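Local coordinates for glycosyl hydrolases family 2, sugar binding domain protein (Bacteroides uniformis str. 3978 T3 ii, PDB 6D1P) that probably hydrolyses O-glycosidic bonds as a gut-bacterial beta-glucuronidase of glycosyl hydrolase family 2, at residues 342-345 and 346-350; 128-132 and 133-137; 360-363 and 364-367; 245-248 and 249-253; 624-627 and 628-632. All blocks are in the same frame, centred on the assembly; numbering follows the deposited sequence.

Overall arrangement
Interactions 2 and 3 are buried contacts and touch each other: Tyr134 of the sugar-binding domain stacks on Tyr366 of the TIM barrel, although the contact centres lie about 18 Å apart. Interaction 1, partly buried, opens the barrel helix 343-356, which leads into strand 360-362 of interaction 3, and Met350 packs on Ile361. Interaction 4 is a surface hairpin about 32 Å from the chain centre. Interaction 5, mostly buried, lies about 46 Å from interaction 2, centre to centre, across the chain's middle. Chemistry follows setting: backbone bonds rule the helix start and hairpin, ring stacking appears in interactions 2 and 5, and in interaction 3 an arginine and histidine meet without a hydrogen bond, sharing an outside glutamate.

Interaction 1 (342-345 and 346-350); sequences TEEM and MRTEM
Arg347 N meets Glu343 O at 2.9 Å, a nearly linear bond (164° at the hydrogen) in the first turn of helix 343-356. Thr348 N reaches Glu344 O, Met346 N reaches Thr342 O and Glu349 N reaches Met345 O, each at 3.1 Å, so that four successive i to i+4 bonds join the two segments. Before this run stands Thr342 as the N-cap. Its OG1, placed between the backbone N and the carbonyl carbon (chi1 64°), accepts from Met345 N at 3.2 Å, and the pair forms a capping box. Met345 CG lies beside its own backbone N, which lets SD come back to take a weak bond from Thr342 N at 3.7 Å. Around this polar frame the Met346 chain runs back past the cap, CG lying 3.3 Å from Thr342 O, while its side chain packs on Ile371 and Ile372 of helix 370-379. Glu344 crosses Arg347 with carboxylate and guanidinium planes only 19° apart, yet their charged atoms do not touch. Arg347 NH2 instead pairs with Glu378, Glu343 with Arg30, and Glu349 with Arg330 and Lys579. The cap thus supplies a side-chain acceptor for an amide in the first turn, where the helix has no earlier carbonyl to offer, and Glu343, bridged to Arg30, and Glu344 would be expected to suit the positive end of the helix dipole.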
loop_
_atom_site.group_PDB
_atom_site.type_symbol
_atom_site.label_atom_id
_atom_site.label_comp_id
_atom_site.label_asym_id
_atom_site.label_seq_id
_atom_site.Cartn_x
_atom_site.Cartn_y
_atom_site.Cartn_z
ATOM N N THR A 342 6.130 -19.581 12.858
ATOM C CA THR A 342 5.494 -20.464 13.819
ATOM C C THR A 342 6.553 -21.181 14.666
ATOM O O THR A 342 7.736 -21.237 14.316
ATOM C CB THR A 342 4.622 -21.494 13.101
ATOM O OG1 THR A 342 5.452 -22.344 12.286
ATOM C CG2 THR A 342 3.575 -20.788 12.217
ATOM N N GLU A 343 6.109 -21.713 15.809
ATOM C CA GLU A 343 7.005 -22.501 16.647
ATOM C C GLU A 343 7.605 -23.661 15.867
ATOM O O GLU A 343 8.810 -23.926 15.961
ATOM C CB GLU A 343 6.266 -23.018 17.879
ATOM C CG GLU A 343 7.009 -24.150 18.563
ATOM C CD GLU A 343 6.407 -24.556 19.901
ATOM O OE1 GLU A 343 5.378 -23.966 20.307
ATOM O OE2 GLU A 343 6.978 -25.466 20.552
ATOM N N GLU A 344 6.784 -24.355 15.081
ATOM C CA GLU A 344 7.291 -25.470 14.290
ATOM C C GLU A 344 8.393 -25.016 13.344
ATOM O O GLU A 344 9.405 -25.708 13.185
ATOM C CB GLU A 344 6.144 -26.136 13.516
ATOM C CG GLU A 344 6.437 -27.582 13.067
ATOM C CD GLU A 344 7.311 -28.369 14.079
ATOM O OE1 GLU A 344 8.438 -28.800 13.698
ATOM O OE2 GLU A 344 6.883 -28.545 15.255
ATOM N N MET A 345 8.221 -23.857 12.707
ATOM C CA MET A 345 9.273 -23.357 11.830
ATOM C C MET A 345 10.571 -23.117 12.596
ATOM O O MET A 345 11.661 -23.410 12.093
ATOM C CB MET A 345 8.812 -22.081 11.140
ATOM C CG MET A 345 7.815 -22.360 10.046
ATOM S SD MET A 345 6.958 -20.874 9.532
ATOM C CE MET A 345 8.251 -20.045 8.617
ATOM N N MET A 346 10.471 -22.590 13.811
ATOM C CA MET A 346 11.668 -22.316 14.595
ATOM C C MET A 346 12.370 -23.607 15.015
ATOM O O MET A 346 13.606 -23.678 14.981
ATOM C CB MET A 346 11.311 -21.457 15.806
ATOM C CG MET A 346 10.658 -20.120 15.445
ATOM S SD MET A 346 10.393 -19.103 16.926
ATOM C CE MET A 346 8.744 -18.440 16.610
ATOM N N ARG A 347 11.606 -24.646 15.381
ATOM C CA ARG A 347 12.199 -25.956 15.683
ATOM C C ARG A 347 13.003 -26.476 14.506
ATOM O O ARG A 347 14.164 -26.877 14.653
ATOM C CB ARG A 347 11.117 -26.976 16.034
ATOM C CG ARG A 347 10.611 -26.906 17.440
ATOM C CD ARG A 347 10.214 -28.284 17.940
ATOM N NE ARG A 347 10.429 -28.353 19.383
ATOM C CZ ARG A 347 11.537 -28.810 19.962
ATOM N NH1 ARG A 347 12.545 -29.286 19.230
ATOM N NH2 ARG A 347 11.621 -28.815 21.283
ATOM N N THR A 348 12.385 -26.500 13.331
ATOM C CA THR A 348 13.061 -26.987 12.139
ATOM C C THR A 348 14.378 -26.256 11.912
ATOM O O THR A 348 15.406 -26.881 11.621
ATOM C CB THR A 348 12.139 -26.822 10.928
ATOM O OG1 THR A 348 11.008 -27.687 11.075
ATOM C CG2 THR A 348 12.881 -27.160 9.643
ATOM N N GLU A 349 14.364 -24.923 12.060
ATOM C CA GLU A 349 15.539 -24.124 11.717
ATOM C C GLU A 349 16.638 -24.287 12.754
ATOM O O GLU A 349 17.810 -24.479 12.408
ATOM C CB GLU A 349 15.148 -22.655 11.568
ATOM C CG GLU A 349 16.326 -21.684 11.485
ATOM C CD GLU A 349 15.860 -20.221 11.494
ATOM O OE1 GLU A 349 14.614 -20.006 11.555
ATOM O OE2 GLU A 349 16.719 -19.299 11.453
ATOM N N MET A 350 16.283 -24.206 14.033
ATOM C CA MET A 350 17.290 -24.372 15.079
ATOM C C MET A 350 17.940 -25.753 15.000
ATOM O O MET A 350 19.168 -25.875 15.110
ATOM C CB MET A 350 16.665 -24.116 16.453
ATOM C CG MET A 350 16.070 -22.713 16.612
ATOM S SD MET A 350 17.216 -21.392 16.144
ATOM C CE MET A 350 18.540 -21.652 17.318
#

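Interaction 2 (128-132 and 133-137); sequences ASHVG and GYDEW
His130 lies flat against the indole of Trp137 in a face-to-face stack, the imidazole and the five-membered ring only 4° from parallel and their centroids 3.6 Å apart. His130 CB continues the overlap, sitting over the six-membered ring at 3.4 Å from its centroid, a CH-pi contact almost on the ring normal. At the imidazole's edge NE2 donates to Asp135 OD1 at 2.8 Å. The acceptor lies close to the ring plane, but the donor approaches from above the carboxylate plane, 35° out of it. His130 CG stands anti to the backbone N (chi1 -172°), which carries the ring across the turn to both partners. A water then joins Val131 O, at 2.6 Å, to Asp135 OD2, and a second lies near Gly132 O and Asp135 O while weakly accepting from Trp137 NE1 at 3.1 Å. Asp135 OD2 is also bonded by Asn409 of helix 397-414, and Phe111 stacks on Trp137. Gly132 turns the chain with a positive phi, a conformation mostly met in glycine. The loop between strands 125-131 and 137-140 is therefore folded round a buried imidazole. Its N-H is spent on a carboxylate that is itself fixed by an amide and a water, which would tend to keep Asp135 ionised and the ring from rotating.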
loop_
_atom_site.group_PDB
_atom_site.type_symbol
_atom_site.label_atom_id
_atom_site.label_comp_id
_atom_site.label_asym_id
_atom_site.label_seq_id
_atom_site.Cartn_x
_atom_site.Cartn_y
_atom_site.Cartn_z
ATOM N N ALA A 128 -3.632 -0.372 26.712
ATOM C CA ALA A 128 -2.188 -0.366 26.860
ATOM C C ALA A 128 -1.583 -0.043 25.507
ATOM O O ALA A 128 -2.225 -0.191 24.460
ATOM C CB ALA A 128 -1.667 -1.711 27.357
ATOM N N SER A 129 -0.341 0.411 25.540
ATOM C CA SER A 129 0.382 0.677 24.314
ATOM C C SER A 129 1.839 0.315 24.550
ATOM O O SER A 129 2.303 0.258 25.689
ATOM C CB SER A 129 0.212 2.132 23.861
ATOM O OG SER A 129 0.358 3.010 24.951
ATOM N N HIS A 130 2.542 0.026 23.459
ATOM C CA HIS A 130 3.911 -0.449 23.526
ATOM C C HIS A 130 4.697 0.132 22.364
ATOM O O HIS A 130 4.157 0.292 21.262
ATOM C CB HIS A 130 3.985 -1.979 23.484
ATOM C CG HIS A 130 5.359 -2.513 23.749
ATOM N ND1 HIS A 130 5.932 -2.493 25.002
ATOM C CD2 HIS A 130 6.282 -3.056 22.922
ATOM C CE1 HIS A 130 7.148 -3.004 24.936
ATOM N NE2 HIS A 130 7.384 -3.354 23.686
ATOM N N VAL A 131 5.964 0.462 22.619
ATOM C CA VAL A 131 6.899 0.881 21.578
ATOM C C VAL A 131 8.116 -0.022 21.689
ATOM O O VAL A 131 8.737 -0.103 22.755
ATOM C CB VAL A 131 7.299 2.362 21.703
ATOM C CG1 VAL A 131 8.343 2.700 20.663
ATOM C CG2 VAL A 131 6.068 3.283 21.542
ATOM N N GLY A 132 8.451 -0.702 20.600
ATOM C CA GLY A 132 9.475 -1.717 20.636
ATOM C C GLY A 132 8.946 -3.007 20.050
ATOM O O GLY A 132 7.999 -3.593 20.582
ATOM N N GLY A 133 9.549 -3.464 18.961
ATOM C CA GLY A 133 9.030 -4.607 18.252
ATOM C C GLY A 133 9.583 -5.944 18.666
ATOM O O GLY A 133 9.316 -6.938 17.986
ATOM N N TYR A 134 10.351 -6.026 19.745
ATOM C CA TYR A 134 11.083 -7.268 19.972
ATOM C C TYR A 134 11.088 -7.761 21.405
ATOM O O TYR A 134 11.584 -8.865 21.641
ATOM C CB TYR A 134 12.532 -7.107 19.487
ATOM C CG TYR A 134 12.562 -6.570 18.093
ATOM C CD1 TYR A 134 12.401 -7.428 17.007
ATOM C CD2 TYR A 134 12.667 -5.200 17.854
ATOM C CE1 TYR A 134 12.364 -6.939 15.706
ATOM C CE2 TYR A 134 12.638 -4.704 16.556
ATOM C CZ TYR A 134 12.482 -5.579 15.488
ATOM O OH TYR A 134 12.455 -5.107 14.192
ATOM N N ASP A 135 10.573 -7.006 22.365
ATOM C CA ASP A 135 10.474 -7.454 23.744
ATOM C C ASP A 135 9.032 -7.849 24.062
ATOM O O ASP A 135 8.094 -7.513 23.330
ATOM C CB ASP A 135 10.956 -6.357 24.704
ATOM C CG ASP A 135 10.263 -5.012 24.465
ATOM O OD1 ASP A 135 9.740 -4.785 23.347
ATOM O OD2 ASP A 135 10.247 -4.178 25.398
ATOM N N GLU A 136 8.864 -8.570 25.165
ATOM C CA GLU A 136 7.551 -9.042 25.578
ATOM C C GLU A 136 6.906 -8.038 26.509
ATOM O O GLU A 136 7.583 -7.337 27.267
ATOM C CB GLU A 136 7.640 -10.385 26.294
ATOM C CG GLU A 136 8.423 -11.420 25.549
ATOM C CD GLU A 136 8.381 -12.761 26.234
ATOM O OE1 GLU A 136 8.333 -12.788 27.480
ATOM O OE2 GLU A 136 8.378 -13.780 25.524
ATOM N N TRP A 137 5.578 -8.002 26.469
ATOM C CA TRP A 137 4.806 -7.051 27.258
ATOM C C TRP A 137 3.389 -7.595 27.333
ATOM O O TRP A 137 3.030 -8.526 26.612
ATOM C CB TRP A 137 4.869 -5.648 26.637
ATOM C CG TRP A 137 4.438 -5.640 25.177
ATOM C CD1 TRP A 137 5.161 -6.066 24.099
ATOM C CD2 TRP A 137 3.189 -5.170 24.660
ATOM N NE1 TRP A 137 4.435 -5.903 22.946
ATOM C CE2 TRP A 137 3.217 -5.358 23.262
ATOM C CE3 TRP A 137 2.046 -4.622 25.244
ATOM C CZ2 TRP A 137 2.142 -5.023 22.441
ATOM C CZ3 TRP A 137 0.971 -4.284 24.418
ATOM C CH2 TRP A 137 1.029 -4.498 23.034
HETATM O O HOH W 1 9.830 -1.366 24.755
HETATM O O HOH W 2 6.844 -6.226 21.080
#

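Interaction 3 (360-363 and 364-367); sequences FIRL and GHYQ
Arg362 and His365 meet at the end of strand 360-362, Arg362 on the strand and His365 in the loop after it. From CB the arginine chain leaves with CG anti to the backbone N (chi1 177°) and stays extended as far as NE. CG passes Gly364 O at 3.9 Å, and that oxygen lies over one face of the guanidinium. At the tip NH2 comes to the edge of the His365 ring, near its plane, 3.2 Å from His365 CE1, with the two flat groups 65° apart. This is contact without a hydrogen bond: both groups look instead to Glu386, which takes Arg362 NE in a salt bridge and His365 ND1 in a hydrogen bond, while Arg362 NH1 pairs with Glu512. Next in the chain, Leu363 centres an inverse gamma turn, closed by a weak bond from Gly364 N to Arg362 O at 2.9 Å. Gly364 follows with positive phi (61°). His365 NE2 binds a glycerol, probably from the crystallisation liquor, which may mark a pocket. The segment joins the parallel barrel strand 360-362, set between strands 321-329 and 382-386, to helix 370-379, against which Leu363 packs.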
loop_
_atom_site.group_PDB
_atom_site.type_symbol
_atom_site.label_atom_id
_atom_site.label_comp_id
_atom_site.label_asym_id
_atom_site.label_seq_id
_atom_site.Cartn_x
_atom_site.Cartn_y
_atom_site.Cartn_z
ATOM N N PHE A 360 27.015 -21.788 18.913
ATOM C CA PHE A 360 26.968 -20.402 19.332
ATOM C C PHE A 360 26.145 -19.623 18.315
ATOM O O PHE A 360 26.249 -19.866 17.112
ATOM C CB PHE A 360 28.402 -19.854 19.434
ATOM C CG PHE A 360 28.502 -18.477 20.036
ATOM C CD1 PHE A 360 27.690 -18.100 21.092
ATOM C CD2 PHE A 360 29.443 -17.574 19.565
ATOM C CE1 PHE A 360 27.799 -16.833 21.661
ATOM C CE2 PHE A 360 29.558 -16.311 20.128
ATOM C CZ PHE A 360 28.731 -15.936 21.172
ATOM N N ILE A 361 25.329 -18.690 18.791
ATOM C CA ILE A 361 24.530 -17.898 17.869
ATOM C C ILE A 361 24.308 -16.509 18.456
ATOM O O ILE A 361 24.058 -16.351 19.658
ATOM C CB ILE A 361 23.200 -18.610 17.544
ATOM C CG1 ILE A 361 22.423 -17.837 16.465
ATOM C CG2 ILE A 361 22.375 -18.838 18.820
ATOM C CD1 ILE A 361 21.234 -18.626 15.902
ATOM N N ARG A 362 24.431 -15.502 17.593
ATOM C CA ARG A 362 24.001 -14.141 17.877
ATOM C C ARG A 362 22.656 -13.912 17.195
ATOM O O ARG A 362 22.530 -14.114 15.985
ATOM C CB ARG A 362 25.047 -13.132 17.394
ATOM C CG ARG A 362 24.683 -11.651 17.564
ATOM C CD ARG A 362 25.919 -10.794 17.278
ATOM N NE ARG A 362 25.658 -9.360 17.096
ATOM C CZ ARG A 362 25.930 -8.686 15.980
ATOM N NH1 ARG A 362 26.434 -9.309 14.911
ATOM N NH2 ARG A 362 25.695 -7.386 15.930
ATOM N N LEU A 363 21.661 -13.487 17.971
ATOM C CA LEU A 363 20.261 -13.493 17.538
ATOM C C LEU A 363 19.890 -12.195 16.809
ATOM O O LEU A 363 18.991 -11.456 17.213
ATOM C CB LEU A 363 19.352 -13.721 18.742
ATOM C CG LEU A 363 19.572 -15.038 19.502
ATOM C CD1 LEU A 363 18.630 -15.140 20.692
ATOM C CD2 LEU A 363 19.395 -16.238 18.572
ATOM N N GLY A 364 20.564 -11.957 15.687
ATOM C CA GLY A 364 20.306 -10.743 14.953
ATOM C C GLY A 364 20.624 -9.531 15.807
ATOM O O GLY A 364 21.497 -9.567 16.686
ATOM N N HIS A 365 19.863 -8.456 15.592
ATOM C CA HIS A 365 20.116 -7.190 16.257
ATOM C C HIS A 365 19.000 -6.820 17.225
ATOM O O HIS A 365 18.725 -5.638 17.445
ATOM C CB HIS A 365 20.327 -6.084 15.220
ATOM C CG HIS A 365 21.458 -6.355 14.280
ATOM N ND1 HIS A 365 22.719 -6.716 14.717
ATOM C CD2 HIS A 365 21.519 -6.338 12.928
ATOM C CE1 HIS A 365 23.513 -6.886 13.673
ATOM N NE2 HIS A 365 22.807 -6.667 12.576
ATOM N N TYR A 366 18.363 -7.814 17.830
ATOM C CA TYR A 366 17.240 -7.534 18.718
ATOM C C TYR A 366 16.948 -8.789 19.534
ATOM O O TYR A 366 17.345 -9.902 19.165
ATOM C CB TYR A 366 16.001 -7.091 17.918
ATOM C CG TYR A 366 15.869 -7.871 16.632
ATOM C CD1 TYR A 366 15.331 -9.156 16.628
ATOM C CD2 TYR A 366 16.329 -7.345 15.425
ATOM C CE1 TYR A 366 15.220 -9.887 15.442
ATOM C CE2 TYR A 366 16.226 -8.063 14.227
ATOM C CZ TYR A 366 15.678 -9.341 14.251
ATOM O OH TYR A 366 15.591 -10.058 13.090
ATOM N N GLN A 367 16.280 -8.587 20.665
ATOM C CA GLN A 367 15.665 -9.692 21.385
ATOM C C GLN A 367 14.780 -10.513 20.452
ATOM O O GLN A 367 13.968 -9.963 19.699
ATOM C CB GLN A 367 14.837 -9.144 22.549
ATOM C CG GLN A 367 14.030 -10.190 23.295
ATOM C CD GLN A 367 13.345 -9.629 24.532
ATOM O OE1 GLN A 367 13.601 -8.487 24.952
ATOM N NE2 GLN A 367 12.462 -10.434 25.124
#

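Interaction 4 (245-248 and 249-253); sequences VFSP and EGKEV
Ser247 does most of the bonding at this turn, using its N, O and OG. Its N donates to Lys251 O at 2.7 Å in a nearly straight bond (168° at the hydrogen), and its O accepts from Gly250 N at 2.9 Å, the donor standing well above the carbonyl plane. OG takes Lys251 N at 3.2 Å, and Glu249 N also points to it, though the position of that amide is less sure. A chi1 of 77°, between the backbone N and the carbonyl carbon, turns OG toward these amides; Ser247 CB, fixed by the backbone, lies near Val253 CG1. Farther along, Val253 N gives its proton to Val245 O at 2.8 Å, so the amides of Ser247, Gly250, Lys251 and Val253 all have acceptors within the hairpin. Between the Ser247-Lys251 and Val253-Val245 bonds lies the non-hydrogen-bonded pair Phe246 and Glu252, and Phe246 CA makes a CA-H...O contact with Lys251 O at 3.5 Å. Apolar contact is modest: Val245 CG1 touches Val253 CG2 at 3.5 Å, and the Phe246 ring reaches Gly250 O obliquely with CD1 before resting on Thr285 and Val287 of strand 284-292. With Gly250 at positive phi (95°) after the type I turn, strands 240-246 and 252-259 form a 3:5 beta hairpin with a G1 bulge, at the edge of a four-stranded antiparallel sheet.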
loop_
_atom_site.group_PDB
_atom_site.type_symbol
_atom_site.label_atom_id
_atom_site.label_comp_id
_atom_site.label_asym_id
_atom_site.label_seq_id
_atom_site.Cartn_x
_atom_site.Cartn_y
_atom_site.Cartn_z
ATOM N N VAL A 245 12.933 -28.127 43.147
ATOM C CA VAL A 245 13.963 -28.126 42.113
ATOM C C VAL A 245 14.215 -29.558 41.672
ATOM O O VAL A 245 14.630 -30.394 42.483
ATOM C CB VAL A 245 15.267 -27.482 42.600
ATOM C CG1 VAL A 245 16.354 -27.696 41.574
ATOM C CG2 VAL A 245 15.061 -26.005 42.836
ATOM N N PHE A 246 14.006 -29.831 40.383
ATOM C CA PHE A 246 14.149 -31.168 39.820
ATOM C C PHE A 246 15.398 -31.275 38.960
ATOM O O PHE A 246 15.745 -30.341 38.235
ATOM C CB PHE A 246 12.928 -31.538 38.983
ATOM C CG PHE A 246 11.645 -31.526 39.755
ATOM C CD1 PHE A 246 11.211 -32.666 40.418
ATOM C CD2 PHE A 246 10.872 -30.375 39.822
ATOM C CE1 PHE A 246 10.025 -32.656 41.132
ATOM C CE2 PHE A 246 9.690 -30.357 40.535
ATOM C CZ PHE A 246 9.261 -31.500 41.190
ATOM N N SER A 247 16.056 -32.432 39.029
ATOM C CA SER A 247 17.264 -32.696 38.258
ATOM C C SER A 247 16.927 -32.806 36.775
ATOM O O SER A 247 15.758 -32.886 36.397
ATOM C CB SER A 247 17.923 -33.984 38.739
ATOM O OG SER A 247 17.230 -35.115 38.232
ATOM N N PRO A 248 17.945 -32.811 35.896
ATOM C CA PRO A 248 17.684 -33.063 34.468
ATOM C C PRO A 248 17.103 -34.443 34.190
ATOM O O PRO A 248 16.862 -34.798 33.029
ATOM C CB PRO A 248 19.065 -32.898 33.813
ATOM C CG PRO A 248 20.041 -32.687 34.930
ATOM C CD PRO A 248 19.283 -32.238 36.123
ATOM N N GLU A 249 16.865 -35.225 35.246
ATOM C CA GLU A 249 16.228 -36.531 35.145
ATOM C C GLU A 249 14.826 -36.564 35.732
ATOM O O GLU A 249 14.158 -37.598 35.649
ATOM C CB GLU A 249 17.087 -37.582 35.843
ATOM C CG GLU A 249 18.540 -37.255 35.801
ATOM C CD GLU A 249 19.132 -37.607 34.476
ATOM O OE1 GLU A 249 18.371 -38.101 33.613
ATOM O OE2 GLU A 249 20.352 -37.405 34.304
ATOM N N GLY A 250 14.362 -35.471 36.319
ATOM C CA GLY A 250 13.060 -35.445 36.939
ATOM C C GLY A 250 13.087 -35.722 38.417
ATOM O O GLY A 250 12.034 -35.653 39.061
ATOM N N LYS A 251 14.258 -36.025 38.969
ATOM C CA LYS A 251 14.391 -36.397 40.367
ATOM C C LYS A 251 14.539 -35.142 41.206
ATOM O O LYS A 251 15.376 -34.284 40.910
ATOM C CB LYS A 251 15.590 -37.326 40.576
ATOM C CG LYS A 251 15.349 -38.783 40.161
ATOM C CD LYS A 251 15.603 -39.026 38.673
ATOM C CE LYS A 251 14.958 -40.332 38.193
ATOM N NZ LYS A 251 13.476 -40.173 38.089
ATOM N N GLU A 252 13.717 -35.039 42.243
ATOM C CA GLU A 252 13.754 -33.893 43.135
ATOM C C GLU A 252 15.113 -33.790 43.825
ATOM O O GLU A 252 15.527 -34.706 44.544
ATOM C CB GLU A 252 12.628 -34.022 44.155
ATOM C CG GLU A 252 12.691 -33.037 45.293
ATOM C CD GLU A 252 11.380 -32.981 46.039
ATOM O OE1 GLU A 252 10.335 -33.194 45.381
ATOM O OE2 GLU A 252 11.393 -32.739 47.271
ATOM N N VAL A 253 15.823 -32.682 43.584
ATOM C CA VAL A 253 17.116 -32.463 44.229
ATOM C C VAL A 253 16.969 -31.726 45.551
ATOM O O VAL A 253 17.879 -31.792 46.392
ATOM C CB VAL A 253 18.097 -31.669 43.343
ATOM C CG1 VAL A 253 17.973 -32.073 41.890
ATOM C CG2 VAL A 253 17.875 -30.171 43.501
#

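Interaction 5 (624-627 and 628-632); sequences HIYG and HSWPV
His624 and His628 stack where a type I beta turn, Gly627 to Trp630, leads the chain out of strand 623-625 toward strand 632-634, the edge strand of a five-stranded mixed sheet. The turn is closed by Trp630 N donating to Gly627 O at 3.0 Å, with the amide far above the carbonyl plane. Gly627 opens the turn with a positive phi. The two imidazoles form an offset stack, centroids 4.5 Å apart and planes at 27°, and His628 CD2 lies over a face of the His624 ring, 3.3 Å from His624 CE1. With CG beside its own backbone N (chi1 -77°), His628 folds back over the strand, and its CD2 also comes edge-on to Ile625 O at 3.1 Å. The polar ends are held from outside: His624 NE2 bonds Glu608, and His628 NE2 bonds Asp702 of strand 698-709. Glu608 also accepts from the amides of Gly627 and Ser629, so a single carboxylate steadies both the first histidine and the turn. Across the turn, Tyr626 just before it meets Trp630 at its end, with planes 58° apart in an oblique meeting that is neither stacked nor edge-to-face. His522 stacks on the indole and bonds both Tyr626 OH and Ser629 OG, while Ser551 is a further partner of that phenol. At the closest point of this pair Tyr626 OH lies 3.6 Å from Trp630 CZ3, and Tyr626 CE2 is 3.7 Å from the same carbon.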
loop_
_atom_site.group_PDB
_atom_site.type_symbol
_atom_site.label_atom_id
_atom_site.label_comp_id
_atom_site.label_asym_id
_atom_site.label_seq_id
_atom_site.Cartn_x
_atom_site.Cartn_y
_atom_site.Cartn_z
ATOM N N HIS A 624 29.738 -34.884 1.411
ATOM C CA HIS A 624 29.018 -34.064 0.437
ATOM C C HIS A 624 29.964 -33.708 -0.690
ATOM O O HIS A 624 30.904 -32.934 -0.494
ATOM C CB HIS A 624 28.444 -32.782 1.059
ATOM C CG HIS A 624 27.693 -31.910 0.080
ATOM N ND1 HIS A 624 26.320 -31.954 -0.068
ATOM C CD2 HIS A 624 28.133 -30.985 -0.806
ATOM C CE1 HIS A 624 25.946 -31.086 -0.992
ATOM N NE2 HIS A 624 27.027 -30.488 -1.459
ATOM N N ILE A 625 29.703 -34.257 -1.869
ATOM C CA ILE A 625 30.410 -33.825 -3.061
ATOM C C ILE A 625 29.917 -32.441 -3.436
ATOM O O ILE A 625 28.708 -32.211 -3.564
ATOM C CB ILE A 625 30.176 -34.813 -4.207
ATOM C CG1 ILE A 625 30.571 -36.235 -3.775
ATOM C CG2 ILE A 625 30.907 -34.343 -5.453
ATOM C CD1 ILE A 625 29.991 -37.328 -4.670
ATOM N N TYR A 626 30.842 -31.511 -3.617
ATOM C CA TYR A 626 30.446 -30.179 -4.028
ATOM C C TYR A 626 29.998 -30.212 -5.486
ATOM O O TYR A 626 30.773 -30.578 -6.375
ATOM C CB TYR A 626 31.587 -29.182 -3.811
ATOM C CG TYR A 626 31.346 -27.861 -4.492
ATOM C CD1 TYR A 626 30.118 -27.200 -4.370
ATOM C CD2 TYR A 626 32.325 -27.278 -5.285
ATOM C CE1 TYR A 626 29.892 -25.993 -5.018
ATOM C CE2 TYR A 626 32.109 -26.074 -5.924
ATOM C CZ TYR A 626 30.893 -25.438 -5.783
ATOM O OH TYR A 626 30.681 -24.243 -6.433
ATOM N N GLY A 627 28.745 -29.822 -5.727
ATOM C CA GLY A 627 28.237 -29.712 -7.078
ATOM C C GLY A 627 26.852 -30.299 -7.287
ATOM O O GLY A 627 26.426 -30.442 -8.429
ATOM N N HIS A 628 26.140 -30.643 -6.212
ATOM C CA HIS A 628 24.762 -31.106 -6.352
ATOM C C HIS A 628 23.906 -30.103 -7.124
ATOM O O HIS A 628 23.012 -30.492 -7.887
ATOM C CB HIS A 628 24.145 -31.344 -4.978
ATOM C CG HIS A 628 24.574 -32.612 -4.321
ATOM N ND1 HIS A 628 23.738 -33.700 -4.195
ATOM C CD2 HIS A 628 25.737 -32.959 -3.721
ATOM C CE1 HIS A 628 24.369 -34.667 -3.558
ATOM N NE2 HIS A 628 25.584 -34.244 -3.259
ATOM N N SER A 629 24.146 -28.802 -6.917
ATOM C CA SER A 629 23.404 -27.754 -7.603
ATOM C C SER A 629 24.185 -27.166 -8.774
ATOM O O SER A 629 23.881 -26.056 -9.222
ATOM C CB SER A 629 22.995 -26.653 -6.616
ATOM O OG SER A 629 24.103 -25.851 -6.206
ATOM N N TRP A 630 25.170 -27.896 -9.295
ATOM C CA TRP A 630 26.002 -27.432 -10.406
ATOM C C TRP A 630 25.799 -28.397 -11.572
ATOM O O TRP A 630 26.494 -29.421 -11.672
ATOM C CB TRP A 630 27.464 -27.341 -9.964
ATOM C CG TRP A 630 28.395 -26.669 -10.925
ATOM C CD1 TRP A 630 28.156 -26.366 -12.239
ATOM C CD2 TRP A 630 29.733 -26.219 -10.646
ATOM N NE1 TRP A 630 29.260 -25.753 -12.792
ATOM C CE2 TRP A 630 30.238 -25.647 -11.834
ATOM C CE3 TRP A 630 30.548 -26.240 -9.504
ATOM C CZ2 TRP A 630 31.522 -25.110 -11.913
ATOM C CZ3 TRP A 630 31.814 -25.687 -9.582
ATOM C CH2 TRP A 630 32.293 -25.140 -10.779
ATOM N N PRO A 631 24.840 -28.110 -12.481
ATOM C CA PRO A 631 24.431 -29.122 -13.469
ATOM C C PRO A 631 25.369 -29.233 -14.663
ATOM O O PRO A 631 25.478 -30.305 -15.275
ATOM C CB PRO A 631 23.038 -28.642 -13.913
ATOM C CG PRO A 631 22.845 -27.224 -13.273
ATOM C CD PRO A 631 24.146 -26.821 -12.684
ATOM N N VAL A 632 26.038 -28.139 -15.021
ATOM C CA VAL A 632 26.874 -28.096 -16.214
ATOM C C VAL A 632 28.239 -27.516 -15.847
ATOM O O VAL A 632 28.355 -26.312 -15.571
ATOM C CB VAL A 632 26.229 -27.281 -17.342
ATOM C CG1 VAL A 632 27.172 -27.207 -18.526
ATOM C CG2 VAL A 632 24.914 -27.912 -17.756
#